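Local atomic coordinates of uncharacterized protein (Pseudomonas aeruginosa PAO1, PDB entry 4R1D), a protein that probably acts as the periplasmic immunity protein Tli4, binding and inhibiting the type VI secretion lipase effector Tle4 so that the producing cell is protected. Residues L18-G32 / Q160-E172. Residues are numbered along the deposited sequence; the frame is centred on the assembly and turned at random. Where two conformers were deposited one is given.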
ATOM      1  N   LEU B  18       2.216 -25.059  19.810  1.00 17.26           N
ATOM      2  CA  LEU B  18       1.584 -23.866  20.344  1.00 22.18           C
ATOM      3  C   LEU B  18       0.677 -24.248  21.504  1.00 21.14           C
ATOM      4  O   LEU B  18       0.199 -25.379  21.562  1.00 24.08           O
ATOM      5  CB  LEU B  18       0.765 -23.171  19.253  1.00 20.19           C
ATOM      6  CG  LEU B  18       1.594 -22.705  18.058  1.00 17.22           C
ATOM      7  CD1 LEU B  18       0.703 -22.273  16.889  1.00 15.38           C
ATOM      8  CD2 LEU B  18       2.523 -21.583  18.498  1.00 20.18           C
ATOM      9  N   PRO B  19       0.442 -23.304  22.426  1.00 22.32           N
ATOM     10  CA  PRO B  19      -0.457 -23.509  23.571  1.00 22.74           C
ATOM     11  C   PRO B  19      -1.855 -23.864  23.083  1.00 27.48           C
ATOM     12  O   PRO B  19      -2.238 -23.478  21.977  1.00 22.17           O
ATOM     13  CB  PRO B  19      -0.490 -22.141  24.263  1.00 28.50           C
ATOM     14  CG  PRO B  19       0.650 -21.360  23.698  1.00 29.16           C
ATOM     15  CD  PRO B  19       0.988 -21.938  22.367  1.00 19.95           C
ATOM     16  N   PRO B  20      -2.634 -24.579  23.907  1.00 23.91           N
ATOM     17  CA  PRO B  20      -3.926 -25.064  23.421  1.00 25.33           C
ATOM     18  C   PRO B  20      -4.934 -23.949  23.127  1.00 21.45           C
ATOM     19  O   PRO B  20      -5.818 -24.145  22.294  1.00 25.55           O
ATOM     20  CB  PRO B  20      -4.415 -25.960  24.569  1.00 28.21           C
ATOM     21  CG  PRO B  20      -3.759 -25.385  25.785  1.00 26.26           C
ATOM     22  CD  PRO B  20      -2.401 -24.917  25.321  1.00 29.63           C
ATOM     23  N   ASP B  21      -4.808 -22.805  23.793  1.00 25.50           N
ATOM     24  CA  ASP B  21      -5.755 -21.711  23.597  1.00 23.33           C
ATOM     25  C   ASP B  21      -5.294 -20.699  22.533  1.00 25.40           C
ATOM     26  O   ASP B  21      -5.928 -19.671  22.338  1.00 23.06           O
ATOM     27  CB  ASP B  21      -6.044 -20.995  24.920  1.00 24.09           C
ATOM     28  CG  ASP B  21      -4.794 -20.418  25.563  1.00 28.01           C
ATOM     29  OD1 ASP B  21      -3.698 -20.972  25.332  1.00 33.18           O
ATOM     30  OD2 ASP B  21      -4.901 -19.416  26.310  1.00 32.46           O
ATOM     31  N   ALA B  22      -4.201 -21.004  21.841  1.00 22.77           N
ATOM     32  CA  ALA B  22      -3.683 -20.112  20.801  1.00 20.39           C
ATOM     33  C   ALA B  22      -4.729 -19.926  19.708  1.00 19.01           C
ATOM     34  O   ALA B  22      -5.377 -20.890  19.290  1.00 21.07           O
ATOM     35  CB  ALA B  22      -2.398 -20.674  20.213  1.00 19.88           C
ATOM     36  N   VAL B  23      -4.894 -18.682  19.260  1.00 17.18           N
ATOM     37  CA  VAL B  23      -5.802 -18.353  18.167  1.00 16.77           C
ATOM     38  C   VAL B  23      -4.957 -18.196  16.906  1.00 20.00           C
ATOM     39  O   VAL B  23      -4.105 -17.307  16.838  1.00 19.20           O
ATOM     40  CB  VAL B  23      -6.548 -17.038  18.443  1.00 20.78           C
ATOM     41  CG1 VAL B  23      -7.501 -16.709  17.297  1.00 22.59           C
ATOM     42  CG2 VAL B  23      -7.292 -17.119  19.778  1.00 21.04           C
ATOM     43  N   ILE B  24      -5.210 -19.051  15.921  1.00 15.10           N
ATOM     44  CA  ILE B  24      -4.309 -19.242  14.778  1.00 18.27           C
ATOM     45  C   ILE B  24      -4.985 -18.882  13.454  1.00 19.30           C
ATOM     46  O   ILE B  24      -6.097 -19.325  13.172  1.00 17.85           O
ATOM     47  CB  ILE B  24      -3.849 -20.717  14.701  1.00 18.23           C
ATOM     48  CG1 ILE B  24      -3.159 -21.129  16.004  1.00 20.14           C
ATOM     49  CG2 ILE B  24      -2.931 -20.954  13.501  1.00 17.61           C
ATOM     50  CD1 ILE B  24      -3.040 -22.642  16.182  1.00 18.46           C
ATOM     51  N   ASN B  25      -4.310 -18.067  12.650  1.00 16.21           N
ATOM     52  CA  ASN B  25      -4.754 -17.761  11.301  1.00 17.96           C
ATOM     53  C   ASN B  25      -3.613 -18.070  10.334  1.00 16.91           C
ATOM     54  O   ASN B  25      -2.510 -17.565  10.510  1.00 16.33           O
ATOM     55  CB  ASN B  25      -5.140 -16.286  11.189  1.00 16.73           C
ATOM     56  CG  ASN B  25      -6.478 -15.993  11.823  1.00 20.31           C
ATOM     57  OD1 ASN B  25      -7.516 -16.171  11.194  1.00 21.86           O
ATOM     58  ND2 ASN B  25      -6.462 -15.565  13.084  1.00 18.34           N
ATOM     59  N   ALA B  26      -3.881 -18.902   9.334  1.00 17.30           N
ATOM     60  CA  ALA B  26      -2.836 -19.365   8.427  1.00 17.12           C
ATOM     61  C   ALA B  26      -3.166 -19.098   6.970  1.00 13.99           C
ATOM     62  O   ALA B  26      -4.331 -19.109   6.562  1.00 17.46           O
ATOM     63  CB  ALA B  26      -2.573 -20.838   8.624  1.00 16.94           C
ATOM     64  N   GLY B  27      -2.114 -18.899   6.185  1.00 15.08           N
ATOM     65  CA  GLY B  27      -2.234 -18.781   4.748  1.00 11.47           C
ATOM     66  C   GLY B  27      -1.132 -19.574   4.070  1.00 15.72           C
ATOM     67  O   GLY B  27      -0.019 -19.674   4.601  1.00 12.86           O
ATOM     68  N   TYR B  28      -1.448 -20.117   2.894  1.00 13.72           N
ATOM     69  CA  TYR B  28      -0.531 -20.965   2.137  1.00 14.41           C
ATOM     70  C   TYR B  28      -0.500 -20.468   0.716  1.00 13.38           C
ATOM     71  O   TYR B  28      -1.537 -20.082   0.177  1.00 14.70           O
ATOM     72  CB  TYR B  28      -1.010 -22.414   2.153  1.00 15.10           C
ATOM     73  CG  TYR B  28      -1.176 -22.908   3.554  1.00 14.14           C
ATOM     74  CD1 TYR B  28      -0.084 -23.383   4.263  1.00 14.33           C
ATOM     75  CD2 TYR B  28      -2.411 -22.860   4.181  1.00 15.38           C
ATOM     76  CE1 TYR B  28      -0.213 -23.812   5.560  1.00 20.52           C
ATOM     77  CE2 TYR B  28      -2.558 -23.296   5.491  1.00 19.79           C
ATOM     78  CZ  TYR B  28      -1.452 -23.772   6.170  1.00 20.50           C
ATOM     79  OH  TYR B  28      -1.568 -24.209   7.467  1.00 22.17           O
ATOM     80  N   TYR B  29       0.682 -20.485   0.111  1.00 14.75           N
ATOM     81  CA  TYR B  29       0.859 -19.873  -1.198  1.00 14.32           C
ATOM     82  C   TYR B  29       1.700 -20.780  -2.086  1.00 14.32           C
ATOM     83  O   TYR B  29       2.757 -21.263  -1.668  1.00 15.47           O
ATOM     84  CB  TYR B  29       1.547 -18.499  -1.047  1.00 15.72           C
ATOM     85  CG  TYR B  29       0.916 -17.633   0.023  1.00 16.65           C
ATOM     86  CD1 TYR B  29       1.270 -17.783   1.356  1.00 15.92           C
ATOM     87  CD2 TYR B  29      -0.028 -16.666  -0.305  1.00 16.54           C
ATOM     88  CE1 TYR B  29       0.695 -17.001   2.345  1.00 14.43           C
ATOM     89  CE2 TYR B  29      -0.621 -15.868   0.693  1.00 15.43           C
ATOM     90  CZ  TYR B  29      -0.251 -16.047   2.004  1.00 16.03           C
ATOM     91  OH  TYR B  29      -0.813 -15.274   2.996  1.00 15.00           O
ATOM     92  N   LEU B  30       1.222 -20.989  -3.310  1.00 16.56           N
ATOM     93  CA  LEU B  30       1.898 -21.838  -4.280  0.65 17.49           C
ATOM     94  C   LEU B  30       2.241 -20.997  -5.510  1.00 17.06           C
ATOM     95  O   LEU B  30       1.364 -20.358  -6.093  1.00 16.35           O
ATOM     96  CB  LEU B  30       0.970 -22.991  -4.668  0.65 19.03           C
ATOM     97  CG  LEU B  30       1.521 -24.109  -5.538  0.65 21.85           C
ATOM     98  CD1 LEU B  30       2.677 -24.828  -4.840  0.65 18.31           C
ATOM     99  CD2 LEU B  30       0.384 -25.066  -5.865  0.65 14.76           C
ATOM    100  N   TRP B  31       3.516 -21.017  -5.898  1.00 15.15           N
ATOM    101  CA  TRP B  31       4.002 -20.180  -6.987  1.00 17.61           C
ATOM    102  C   TRP B  31       3.536 -18.742  -6.760  1.00 17.70           C
ATOM    103  O   TRP B  31       3.220 -18.020  -7.695  1.00 18.49           O
ATOM    104  CB  TRP B  31       3.557 -20.735  -8.347  1.00 16.57           C
ATOM    105  CG  TRP B  31       4.108 -22.122  -8.595  1.00 18.44           C
ATOM    106  CD1 TRP B  31       3.443 -23.307  -8.457  1.00 21.89           C
ATOM    107  CD2 TRP B  31       5.439 -22.454  -8.999  1.00 26.61           C
ATOM    108  NE1 TRP B  31       4.282 -24.358  -8.742  1.00 19.94           N
ATOM    109  CE2 TRP B  31       5.514 -23.861  -9.081  1.00 25.13           C
ATOM    110  CE3 TRP B  31       6.581 -21.699  -9.288  1.00 24.69           C
ATOM    111  CZ2 TRP B  31       6.681 -24.529  -9.450  1.00 22.73           C
ATOM    112  CZ3 TRP B  31       7.737 -22.361  -9.660  1.00 28.50           C
ATOM    113  CH2 TRP B  31       7.781 -23.762  -9.736  1.00 21.01           C
ATOM    114  N   GLY B  32       3.516 -18.336  -5.491  1.00 17.51           N
ATOM    115  CA  GLY B  32       3.260 -16.954  -5.135  1.00 18.20           C
ATOM    116  C   GLY B  32       1.804 -16.582  -4.927  1.00 18.69           C
ATOM    117  O   GLY B  32       1.515 -15.506  -4.422  1.00 16.34           O
ATOM    118  N   GLN B 160       9.065 -26.948  -5.729  1.00 21.51           N
ATOM    119  CA  GLN B 160       8.095 -25.992  -6.250  1.00 21.05           C
ATOM    120  C   GLN B 160       8.214 -24.754  -5.371  1.00 18.83           C
ATOM    121  O   GLN B 160       8.664 -24.858  -4.226  1.00 19.97           O
ATOM    122  CB  GLN B 160       6.679 -26.553  -6.152  1.00 23.37           C
ATOM    123  CG  GLN B 160       6.333 -27.019  -4.755  1.00 22.31           C
ATOM    124  CD  GLN B 160       4.952 -27.640  -4.652  1.00 26.29           C
ATOM    125  OE1 GLN B 160       4.341 -28.005  -5.656  1.00 25.92           O
ATOM    126  NE2 GLN B 160       4.450 -27.753  -3.428  1.00 23.56           N
ATOM    127  N   VAL B 161       7.839 -23.585  -5.888  1.00 21.30           N
ATOM    128  CA  VAL B 161       7.816 -22.394  -5.041  1.00 18.16           C
ATOM    129  C   VAL B 161       6.616 -22.506  -4.094  1.00 16.89           C
ATOM    130  O   VAL B 161       5.477 -22.647  -4.542  1.00 19.71           O
ATOM    131  CB  VAL B 161       7.702 -21.099  -5.853  1.00 18.90           C
ATOM    132  CG1 VAL B 161       7.411 -19.919  -4.937  1.00 20.33           C
ATOM    133  CG2 VAL B 161       8.969 -20.853  -6.673  1.00 25.43           C
ATOM    134  N   GLU B 162       6.885 -22.440  -2.793  1.00 16.90           N
ATOM    135  CA  GLU B 162       5.862 -22.675  -1.782  1.00 16.07           C
ATOM    136  C   GLU B 162       6.169 -21.829  -0.557  1.00 16.31           C
ATOM    137  O   GLU B 162       7.328 -21.570  -0.239  1.00 16.05           O
ATOM    138  CB  GLU B 162       5.781 -24.180  -1.418  1.00 15.34           C
ATOM    139  CG  GLU B 162       7.066 -24.767  -0.879  1.00 14.03           C
ATOM    140  CD  GLU B 162       6.957 -26.254  -0.577  1.00 16.84           C
ATOM    141  OE1 GLU B 162       6.196 -26.951  -1.284  1.00 17.90           O
ATOM    142  OE2 GLU B 162       7.630 -26.712   0.375  1.00 18.59           O
ATOM    143  N   ARG B 163       5.123 -21.394   0.132  1.00 15.67           N
ATOM    144  CA  ARG B 163       5.287 -20.454   1.224  1.00 13.81           C
ATOM    145  C   ARG B 163       4.083 -20.560   2.130  1.00 12.47           C
ATOM    146  O   ARG B 163       2.983 -20.873   1.671  1.00 14.27           O
ATOM    147  CB  ARG B 163       5.411 -19.019   0.659  1.00 14.40           C
ATOM    148  CG  ARG B 163       5.262 -17.898   1.699  1.00 17.11           C
ATOM    149  CD  ARG B 163       5.738 -16.552   1.141  1.00 16.93           C
ATOM    150  NE  ARG B 163       4.926 -16.046   0.029  1.00 14.80           N
ATOM    151  CZ  ARG B 163       3.874 -15.246   0.182  1.00 15.56           C
ATOM    152  NH1 ARG B 163       3.478 -14.878   1.403  1.00 16.44           N
ATOM    153  NH2 ARG B 163       3.216 -14.809  -0.880  1.00 17.23           N
ATOM    154  N   PHE B 164       4.300 -20.325   3.418  1.00 14.18           N
ATOM    155  CA  PHE B 164       3.191 -20.124   4.339  1.00 15.01           C
ATOM    156  C   PHE B 164       3.455 -18.960   5.273  1.00 14.34           C
ATOM    157  O   PHE B 164       4.590 -18.508   5.441  1.00 13.53           O
ATOM    158  CB  PHE B 164       2.871 -21.402   5.140  1.00 14.25           C
ATOM    159  CG  PHE B 164       3.930 -21.795   6.150  1.00 14.79           C
ATOM    160  CD1 PHE B 164       4.025 -21.155   7.376  1.00 13.91           C
ATOM    161  CD2 PHE B 164       4.814 -22.824   5.874  1.00 13.98           C
ATOM    162  CE1 PHE B 164       5.002 -21.527   8.307  1.00 17.53           C
ATOM    163  CE2 PHE B 164       5.780 -23.217   6.799  1.00 16.96           C
ATOM    164  CZ  PHE B 164       5.874 -22.574   8.015  1.00 17.45           C
ATOM    165  N   GLY B 165       2.389 -18.467   5.880  1.00 13.39           N
ATOM    166  CA  GLY B 165       2.518 -17.514   6.954  1.00 14.15           C
ATOM    167  C   GLY B 165       1.414 -17.815   7.941  1.00 11.95           C
ATOM    168  O   GLY B 165       0.260 -17.995   7.549  1.00 13.61           O
ATOM    169  N   VAL B 166       1.782 -17.865   9.217  1.00 13.88           N
ATOM    170  CA  VAL B 166       0.857 -18.199  10.281  1.00 15.84           C
ATOM    171  C   VAL B 166       0.970 -17.129  11.335  1.00 17.69           C
ATOM    172  O   VAL B 166       2.069 -16.726  11.689  1.00 15.88           O
ATOM    173  CB  VAL B 166       1.193 -19.575  10.918  1.00 15.33           C
ATOM    174  CG1 VAL B 166       0.208 -19.891  12.026  1.00 18.95           C
ATOM    175  CG2 VAL B 166       1.179 -20.661   9.857  1.00 17.31           C
ATOM    176  N   GLY B 167      -0.173 -16.650  11.810  1.00 14.11           N
ATOM    177  CA  GLY B 167      -0.219 -15.627  12.837  1.00 12.11           C
ATOM    178  C   GLY B 167      -0.977 -16.152  14.041  1.00 14.33           C
ATOM    179  O   GLY B 167      -1.986 -16.829  13.886  1.00 17.10           O
ATOM    180  N   VAL B 168      -0.479 -15.836  15.235  1.00 15.78           N
ATOM    181  CA  VAL B 168      -0.994 -16.448  16.452  1.00 16.33           C
ATOM    182  C   VAL B 168      -1.157 -15.413  17.542  1.00 15.60           C
ATOM    183  O   VAL B 168      -0.244 -14.621  17.789  1.00 16.28           O
ATOM    184  CB  VAL B 168      -0.012 -17.530  16.963  1.00 14.23           C
ATOM    185  CG1 VAL B 168      -0.630 -18.323  18.109  1.00 16.54           C
ATOM    186  CG2 VAL B 168       0.370 -18.464  15.830  1.00 16.30           C
ATOM    187  N   THR B 169      -2.313 -15.421  18.202  1.00 16.26           N
ATOM    188  CA  THR B 169      -2.481 -14.618  19.410  1.00 16.96           C
ATOM    189  C   THR B 169      -2.763 -15.496  20.620  1.00 20.87           C
ATOM    190  O   THR B 169      -3.130 -16.674  20.487  1.00 20.11           O
ATOM    191  CB  THR B 169      -3.568 -13.516  19.267  1.00 17.31           C
ATOM    192  OG1 THR B 169      -4.861 -14.106  19.115  1.00 17.92           O
ATOM    193  CG2 THR B 169      -3.263 -12.616  18.049  1.00 20.54           C
ATOM    194  N   PHE B 170      -2.567 -14.910  21.797  1.00 19.87           N
ATOM    195  CA  PHE B 170      -2.625 -15.653  23.050  1.00 25.76           C
ATOM    196  C   PHE B 170      -3.559 -14.933  24.014  1.00 23.28           C
ATOM    197  O   PHE B 170      -3.277 -13.810  24.427  1.00 23.85           O
ATOM    198  CB  PHE B 170      -1.224 -15.746  23.658  1.00 23.09           C
ATOM    199  CG  PHE B 170      -0.170 -16.215  22.686  1.00 23.04           C
ATOM    200  CD1 PHE B 170       0.157 -17.558  22.594  1.00 22.64           C
ATOM    201  CD2 PHE B 170       0.495 -15.311  21.870  1.00 22.75           C
ATOM    202  CE1 PHE B 170       1.115 -17.998  21.697  1.00 20.62           C
ATOM    203  CE2 PHE B 170       1.459 -15.745  20.974  1.00 19.69           C
ATOM    204  CZ  PHE B 170       1.771 -17.087  20.885  1.00 17.34           C
ATOM    205  N   PRO B 171      -4.693 -15.564  24.351  1.00 24.59           N
ATOM    206  CA  PRO B 171      -5.670 -14.938  25.254  1.00 27.48           C
ATOM    207  C   PRO B 171      -5.022 -14.323  26.495  1.00 27.35           C
ATOM    208  O   PRO B 171      -5.374 -13.203  26.879  1.00 33.18           O
ATOM    209  CB  PRO B 171      -6.576 -16.111  25.641  1.00 30.37           C
ATOM    210  CG  PRO B 171      -6.581 -16.971  24.419  1.00 27.71           C
ATOM    211  CD  PRO B 171      -5.192 -16.835  23.797  1.00 23.31           C
ATOM    212  N   GLU B 172      -4.075 -15.037  27.089  1.00 27.72           N
ATOM    213  CA  GLU B 172      -3.402 -14.597  28.313  1.00 35.65           C
ATOM    214  C   GLU B 172      -2.434 -13.431  28.104  1.00 33.02           C
ATOM    215  O   GLU B 172      -2.011 -12.790  29.071  1.00 30.88           O
ATOM    216  CB  GLU B 172      -2.644 -15.767  28.952  1.00 33.53           C
ATOM    217  CG  GLU B 172      -3.532 -16.919  29.390  1.00 37.54           C
ATOM    218  CD  GLU B 172      -2.734 -18.123  29.855  1.00 50.53           C
ATOM    219  OE1 GLU B 172      -1.525 -18.196  29.542  1.00 51.67           O
ATOM    220  OE2 GLU B 172      -3.314 -18.998  30.538  1.00 59.64           O
TER
HETATM  221  O   HOH W   1      -2.959 -17.721  26.312  1.00 34.03           O
HETATM  222  O   HOH W   2      -0.219 -16.086   5.419  1.00 15.55           O
HETATM  223  O   HOH W   3       3.969 -27.108  -8.221  1.00 28.07           O
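The guanidinium of Arg-163 lies flat on one face of the Tyr-29 ring, its CZ 4.0 Å from the ring centroid and the two planes 11° apart, a cation-pi stack. Arg-163 reaches it by sending CG anti to its own N (chi1 166°) and then folding at chi3, which lays the charged group over its cross-strand partner. At the edge of the same ring, in plane, a water 2.6 Å from Tyr-29 OH bridges it to Gly-165 O. The next pair along this face, Gly-27 and Gly-165, carries no side chains, and the Tyr-29 hydroxyl end lies over Gly-27.

Beneath the side chains, strands 23-30 and 162-169 run antiparallel, with four hydrogen-bonded pairs from Val-23/Thr-169 to Tyr-29/Arg-163. Beyond them Trp-31 N reaches Val-161 O at 2.9 Å. One face of the indole covers Val-161 N, a buried N-H with no acceptor in the model, and Trp-31 CZ3 meets Val-161 CG2 at 3.6 Å. A water at the indole edge links NE1 to Gln-160 OE1, while Gln-160 NE2 bonds Glu-162 OE1 at 2.9 Å; Glu-162 also forms a salt bridge with Arg-13.

The face away from Tyr-29 and Arg-163, which also carries Glu-162, is otherwise largely apolar: Ile-24 CG2 touches Val-166 CG1 at 3.6 Å, and strand 7-11 covers Ile-24, Tyr-28 and Val-166. This pairing joins strands from the N- and C-terminal family regions. The ring's face holds the guanidinium flat for Gln-110 of the partner chain, and the hydroxyl meets the water and that chain's Asn-64.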